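PDB 4RU4: tail spike protein gp49 from Pseudomonas phage LKA1, which probably cleaves the O-specific polysaccharide of Pseudomonas as the lyase of the phage tailspike, degrading host surface sugars during virus entry. Local coordinates for residues B[340-352]-B[358-372]. Sequence-based numbering, arbitrary orientation.
Sequences YENCTIYGGATWQ and YRHCTITNASGGWIV. With CA (calcium ion), chain C.
Tyr-340 lies beside Tyr-358, Ile-345 beside Ile-363 and Ala-349 beside Val-372, all in parallel bridges, because 340-352 and 358-372 are successive rungs of the right-handed beta-helix of the pectin lyase-like domain. The side chains of these pairs turn to one face, the interior of the coil, where Tyr-358 reaches across to the earlier rung. From CB, its CG stands beside the backbone N (chi1 -70°); with matching chi1 and chi2 in Tyr-340 the two rings stay nearly parallel (3°) but slid apart, centroids 5.3 Å from each other. On the CD2 side, Tyr-358 CD2 meets Tyr-340 CB. One atom further, Tyr-358 CE2 touches Tyr-340 CD1 at 3.3 Å, while Ala-349 CB and, at the edge, Ile-345 CD1 also approach it. On the other side of the ring, Tyr-358 CD1 lies 4.1 Å from Trp-351 NE1, and Tyr-358 CE1 faces Trp-351 CD1 and comes within 3.3 Å of Thr-350 O. The tip crosses to the third strand of the earlier rung: Tyr-358 OH donates to Thr-350 O at 2.7 Å, tilted 22° from the carbonyl plane, so a polar group buried in this apolar interior is satisfied. Val-372 CG1 sits over one face of Trp-351, 4.2 Å from the centroid of its six-membered ring.

Glu-341 and Arg-359 extend side by side from the opposite face, and Arg-359 NH1 donates to Glu-341 OE2 at 2.6 Å from the anti side, well out of the carboxylate plane, in a salt bridge; Arg-314 pairs with OE1. Beyond them, His-360 packs edge-to-face against His-360 of the neighbouring subunits, and its NE2 is hydrogen-bonded to Asp-385 of the second subunit, placing this corner at the trimer interface. The second rung's longer loop runs out to the calcium, bound by Gly-368 O at 2.6 Å.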
loop_
_atom_site.group_PDB
_atom_site.type_symbol
_atom_site.label_atom_id
_atom_site.label_comp_id
_atom_site.label_asym_id
_atom_site.label_seq_id
_atom_site.Cartn_x
_atom_site.Cartn_y
_atom_site.Cartn_z
ATOM N N TYR B 340 5.671 -8.199 -4.147
ATOM C CA TYR B 340 4.211 -8.404 -4.063
ATOM C C TYR B 340 3.676 -7.300 -3.138
ATOM O O TYR B 340 4.251 -7.031 -2.084
ATOM C CB TYR B 340 3.850 -9.790 -3.482
ATOM C CG TYR B 340 4.122 -10.968 -4.411
ATOM C CD1 TYR B 340 5.396 -11.472 -4.569
ATOM C CD2 TYR B 340 3.086 -11.578 -5.123
ATOM C CE1 TYR B 340 5.654 -12.552 -5.444
ATOM C CE2 TYR B 340 3.339 -12.662 -5.984
ATOM C CZ TYR B 340 4.618 -13.133 -6.129
ATOM O OH TYR B 340 4.887 -14.174 -6.982
ATOM N N GLU B 341 2.569 -6.669 -3.519
ATOM C CA GLU B 341 1.999 -5.575 -2.743
ATOM C C GLU B 341 0.476 -5.716 -2.764
ATOM O O GLU B 341 -0.101 -5.995 -3.820
ATOM C CB GLU B 341 2.396 -4.234 -3.387
ATOM C CG GLU B 341 3.932 -4.076 -3.386
ATOM C CD GLU B 341 4.479 -2.915 -4.203
ATOM O OE1 GLU B 341 3.687 -2.191 -4.842
ATOM O OE2 GLU B 341 5.733 -2.762 -4.220
ATOM N N ASN B 342 -0.147 -5.551 -1.600
ATOM C CA ASN B 342 -1.603 -5.618 -1.487
ATOM C C ASN B 342 -2.157 -6.917 -2.038
ATOM O O ASN B 342 -3.163 -6.894 -2.732
ATOM C CB ASN B 342 -2.278 -4.461 -2.212
ATOM C CG ASN B 342 -1.808 -3.096 -1.719
ATOM O OD1 ASN B 342 -1.344 -2.278 -2.500
ATOM N ND2 ASN B 342 -1.946 -2.848 -0.443
ATOM N N CYS B 343 -1.498 -8.029 -1.731
ATOM C CA CYS B 343 -1.938 -9.346 -2.182
ATOM C C CYS B 343 -2.415 -10.196 -1.016
ATOM O O CYS B 343 -1.859 -10.113 0.094
ATOM C CB CYS B 343 -0.782 -10.071 -2.898
ATOM S SG CYS B 343 -0.386 -9.354 -4.522
ATOM N N THR B 344 -3.435 -11.012 -1.268
ATOM C CA THR B 344 -3.811 -12.075 -0.356
ATOM C C THR B 344 -3.129 -13.352 -0.866
ATOM O O THR B 344 -3.363 -13.792 -1.999
ATOM C CB THR B 344 -5.351 -12.257 -0.310
ATOM O OG1 THR B 344 -5.961 -11.020 0.093
ATOM C CG2 THR B 344 -5.752 -13.389 0.691
ATOM N N ILE B 345 -2.253 -13.921 -0.045
ATOM C CA ILE B 345 -1.466 -15.085 -0.455
ATOM C C ILE B 345 -1.757 -16.270 0.459
ATOM O O ILE B 345 -1.317 -16.302 1.612
ATOM C CB ILE B 345 0.066 -14.765 -0.443
ATOM C CG1 ILE B 345 0.353 -13.528 -1.318
ATOM C CG2 ILE B 345 0.915 -16.004 -0.896
ATOM C CD1 ILE B 345 1.800 -12.998 -1.232
ATOM N N TYR B 346 -2.542 -17.229 -0.038
ATOM C CA TYR B 346 -2.777 -18.446 0.721
ATOM C C TYR B 346 -1.698 -19.439 0.361
ATOM O O TYR B 346 -1.575 -19.789 -0.811
ATOM C CB TYR B 346 -4.121 -19.062 0.329
ATOM C CG TYR B 346 -5.301 -18.195 0.722
ATOM C CD1 TYR B 346 -5.786 -18.214 2.011
ATOM C CD2 TYR B 346 -5.931 -17.362 -0.216
ATOM C CE1 TYR B 346 -6.915 -17.436 2.380
ATOM C CE2 TYR B 346 -7.040 -16.597 0.122
ATOM C CZ TYR B 346 -7.527 -16.630 1.428
ATOM O OH TYR B 346 -8.626 -15.864 1.773
ATOM N N GLY B 347 -0.929 -19.905 1.349
ATOM C CA GLY B 347 0.010 -20.994 1.086
ATOM C C GLY B 347 1.457 -20.525 1.013
ATOM O O GLY B 347 2.307 -21.223 0.466
ATOM N N GLY B 348 1.745 -19.346 1.564
ATOM C CA GLY B 348 3.134 -18.974 1.782
ATOM C C GLY B 348 3.816 -18.196 0.673
ATOM O O GLY B 348 3.336 -18.128 -0.470
ATOM N N ALA B 349 4.963 -17.615 1.011
ATOM C CA ALA B 349 5.682 -16.768 0.072
ATOM C C ALA B 349 7.202 -16.949 0.244
ATOM O O ALA B 349 7.656 -17.657 1.153
ATOM C CB ALA B 349 5.271 -15.303 0.270
ATOM N N THR B 350 7.996 -16.316 -0.619
ATOM C CA THR B 350 9.429 -16.582 -0.572
ATOM C C THR B 350 10.301 -15.351 -0.827
ATOM O O THR B 350 9.934 -14.452 -1.583
ATOM C CB THR B 350 9.843 -17.693 -1.606
ATOM O OG1 THR B 350 11.222 -18.057 -1.413
ATOM C CG2 THR B 350 9.711 -17.159 -3.012
ATOM N N TRP B 351 11.463 -15.338 -0.181
ATOM C CA TRP B 351 12.515 -14.370 -0.449
ATOM C C TRP B 351 13.618 -15.128 -1.187
ATOM O O TRP B 351 14.167 -16.077 -0.637
ATOM C CB TRP B 351 13.106 -13.927 0.884
ATOM C CG TRP B 351 12.428 -12.817 1.626
ATOM C CD1 TRP B 351 11.691 -11.767 1.115
ATOM C CD2 TRP B 351 12.458 -12.636 3.043
ATOM N NE1 TRP B 351 11.286 -10.933 2.149
ATOM C CE2 TRP B 351 11.771 -11.432 3.333
ATOM C CE3 TRP B 351 13.048 -13.356 4.090
ATOM C CZ2 TRP B 351 11.633 -10.946 4.623
ATOM C CZ3 TRP B 351 12.919 -12.865 5.382
ATOM C CH2 TRP B 351 12.212 -11.675 5.636
ATOM N N GLN B 352 13.959 -14.696 -2.398
ATOM C CA GLN B 352 15.055 -15.265 -3.165
ATOM C C GLN B 352 15.660 -14.120 -3.990
ATOM O O GLN B 352 14.978 -13.138 -4.287
ATOM C CB GLN B 352 14.529 -16.357 -4.123
ATOM C CG GLN B 352 13.705 -17.425 -3.440
ATOM C CD GLN B 352 13.458 -18.657 -4.292
ATOM O OE1 GLN B 352 14.230 -18.965 -5.197
ATOM N NE2 GLN B 352 12.375 -19.397 -3.973
ATOM N N TYR B 358 7.657 -7.762 0.376
ATOM C CA TYR B 358 6.213 -7.989 0.457
ATOM C C TYR B 358 5.654 -6.821 1.256
ATOM O O TYR B 358 6.148 -6.539 2.352
ATOM C CB TYR B 358 5.913 -9.325 1.167
ATOM C CG TYR B 358 6.307 -10.487 0.311
ATOM C CD1 TYR B 358 7.627 -10.908 0.257
ATOM C CD2 TYR B 358 5.367 -11.131 -0.502
ATOM C CE1 TYR B 358 8.016 -11.979 -0.576
ATOM C CE2 TYR B 358 5.740 -12.174 -1.344
ATOM C CZ TYR B 358 7.069 -12.599 -1.368
ATOM O OH TYR B 358 7.464 -13.623 -2.207
ATOM N N ARG B 359 4.646 -6.130 0.721
ATOM C CA ARG B 359 4.118 -4.927 1.368
ATOM C C ARG B 359 2.609 -5.007 1.500
ATOM O O ARG B 359 1.911 -5.151 0.488
ATOM C CB ARG B 359 4.437 -3.679 0.550
ATOM C CG ARG B 359 5.919 -3.517 0.207
ATOM C CD ARG B 359 6.124 -2.288 -0.685
ATOM N NE ARG B 359 7.518 -1.845 -0.678
ATOM C CZ ARG B 359 8.365 -1.941 -1.701
ATOM N NH1 ARG B 359 7.976 -2.446 -2.870
ATOM N NH2 ARG B 359 9.615 -1.503 -1.562
ATOM N N HIS B 360 2.111 -4.875 2.728
ATOM C CA HIS B 360 0.659 -4.900 2.946
ATOM C C HIS B 360 0.020 -6.134 2.313
ATOM O O HIS B 360 -1.082 -6.048 1.749
ATOM C CB HIS B 360 0.021 -3.604 2.416
ATOM C CG HIS B 360 0.185 -2.429 3.351
ATOM N ND1 HIS B 360 -0.011 -1.118 2.965
ATOM C CD2 HIS B 360 0.528 -2.386 4.663
ATOM C CE1 HIS B 360 0.212 -0.317 3.996
ATOM N NE2 HIS B 360 0.523 -1.061 5.042
ATOM N N CYS B 361 0.709 -7.274 2.416
ATOM C CA CYS B 361 0.127 -8.560 2.043
ATOM C C CYS B 361 -0.453 -9.295 3.242
ATOM O O CYS B 361 0.014 -9.134 4.382
ATOM C CB CYS B 361 1.180 -9.464 1.408
ATOM S SG CYS B 361 1.748 -8.811 -0.166
ATOM N N THR B 362 -1.452 -10.137 2.982
ATOM C CA THR B 362 -1.907 -11.096 3.984
ATOM C C THR B 362 -1.442 -12.455 3.477
ATOM O O THR B 362 -1.728 -12.817 2.321
ATOM C CB THR B 362 -3.457 -11.077 4.110
ATOM O OG1 THR B 362 -3.877 -9.725 4.334
ATOM C CG2 THR B 362 -3.944 -11.947 5.265
ATOM N N ILE B 363 -0.730 -13.205 4.320
ATOM C CA ILE B 363 -0.090 -14.453 3.875
ATOM C C ILE B 363 -0.352 -15.552 4.897
ATOM O O ILE B 363 -0.107 -15.349 6.095
ATOM C CB ILE B 363 1.463 -14.278 3.694
ATOM C CG1 ILE B 363 1.804 -12.936 3.015
ATOM C CG2 ILE B 363 2.055 -15.484 2.911
ATOM C CD1 ILE B 363 3.326 -12.634 2.903
ATOM N N THR B 364 -0.873 -16.699 4.450
ATOM C CA THR B 364 -1.009 -17.855 5.326
ATOM C C THR B 364 0.087 -18.895 5.087
ATOM O O THR B 364 0.853 -18.790 4.145
ATOM C CB THR B 364 -2.360 -18.565 5.155
ATOM O OG1 THR B 364 -2.425 -19.124 3.839
ATOM C CG2 THR B 364 -3.515 -17.617 5.370
ATOM N N ASN B 365 0.160 -19.907 5.957
ATOM C CA ASN B 365 1.249 -20.892 5.899
ATOM C C ASN B 365 1.167 -21.869 4.737
ATOM O O ASN B 365 0.074 -22.183 4.220
ATOM C CB ASN B 365 1.258 -21.699 7.202
ATOM C CG ASN B 365 -0.086 -22.407 7.464
ATOM O OD1 ASN B 365 -1.077 -21.772 7.863
ATOM N ND2 ASN B 365 -0.108 -23.725 7.276
ATOM N N ALA B 366 2.329 -22.348 4.331
ATOM C CA ALA B 366 2.464 -23.558 3.542
ATOM C C ALA B 366 2.345 -24.787 4.463
ATOM O O ALA B 366 2.206 -24.640 5.691
ATOM C CB ALA B 366 3.806 -23.570 2.826
ATOM N N SER B 367 2.455 -25.985 3.892
ATOM C CA SER B 367 2.109 -27.184 4.660
ATOM C C SER B 367 3.018 -27.407 5.844
ATOM O O SER B 367 2.578 -27.919 6.880
ATOM C CB SER B 367 2.072 -28.448 3.792
ATOM O OG SER B 367 3.352 -28.788 3.355
ATOM N N GLY B 368 4.273 -26.989 5.700
ATOM C CA GLY B 368 5.241 -27.134 6.761
ATOM C C GLY B 368 4.990 -26.251 7.970
ATOM O O GLY B 368 5.594 -26.468 9.008
ATOM N N GLY B 369 4.123 -25.250 7.847
ATOM C CA GLY B 369 3.812 -24.399 8.988
ATOM C C GLY B 369 4.503 -23.047 8.940
ATOM O O GLY B 369 4.148 -22.126 9.688
ATOM N N TRP B 370 5.507 -22.920 8.087
ATOM C CA TRP B 370 6.186 -21.640 7.891
ATOM C C TRP B 370 5.321 -20.756 6.984
ATOM O O TRP B 370 4.364 -21.237 6.368
ATOM C CB TRP B 370 7.576 -21.843 7.269
ATOM C CG TRP B 370 7.582 -22.780 6.066
ATOM C CD1 TRP B 370 7.880 -24.126 6.068
ATOM C CD2 TRP B 370 7.284 -22.437 4.705
ATOM N NE1 TRP B 370 7.783 -24.636 4.782
ATOM C CE2 TRP B 370 7.417 -23.626 3.931
ATOM C CE3 TRP B 370 6.910 -21.247 4.063
ATOM C CZ2 TRP B 370 7.205 -23.654 2.548
ATOM C CZ3 TRP B 370 6.686 -21.273 2.681
ATOM C CH2 TRP B 370 6.840 -22.471 1.941
ATOM N N ILE B 371 5.630 -19.457 6.936
ATOM C CA ILE B 371 4.853 -18.518 6.128
ATOM C C ILE B 371 5.702 -17.869 5.042
ATOM O O ILE B 371 5.260 -17.708 3.899
ATOM C CB ILE B 371 4.220 -17.413 7.014
ATOM C CG1 ILE B 371 3.321 -18.040 8.083
ATOM C CG2 ILE B 371 3.409 -16.405 6.163
ATOM C CD1 ILE B 371 2.797 -17.027 9.098
ATOM N N VAL B 372 6.934 -17.495 5.397
ATOM C CA VAL B 372 7.846 -16.944 4.418
ATOM C C VAL B 372 9.100 -17.791 4.459
ATOM O O VAL B 372 9.667 -17.967 5.525
ATOM C CB VAL B 372 8.229 -15.475 4.735
ATOM C CG1 VAL B 372 9.308 -15.016 3.740
ATOM C CG2 VAL B 372 6.961 -14.581 4.670
HETATM CA CA CA C . 4.985 -28.390 10.719
HETATM O O HOH W 1 -1.628 -0.500 0.979
HETATM O O HOH W 2 -4.735 -8.962 1.762
HETATM O O HOH W 3 3.895 -30.004 9.086
HETATM O O HOH W 4 7.386 -29.006 10.594
HETATM O O HOH W 5 2.666 -27.657 11.115
HETATM O O HOH W 6 4.714 -29.971 12.474
#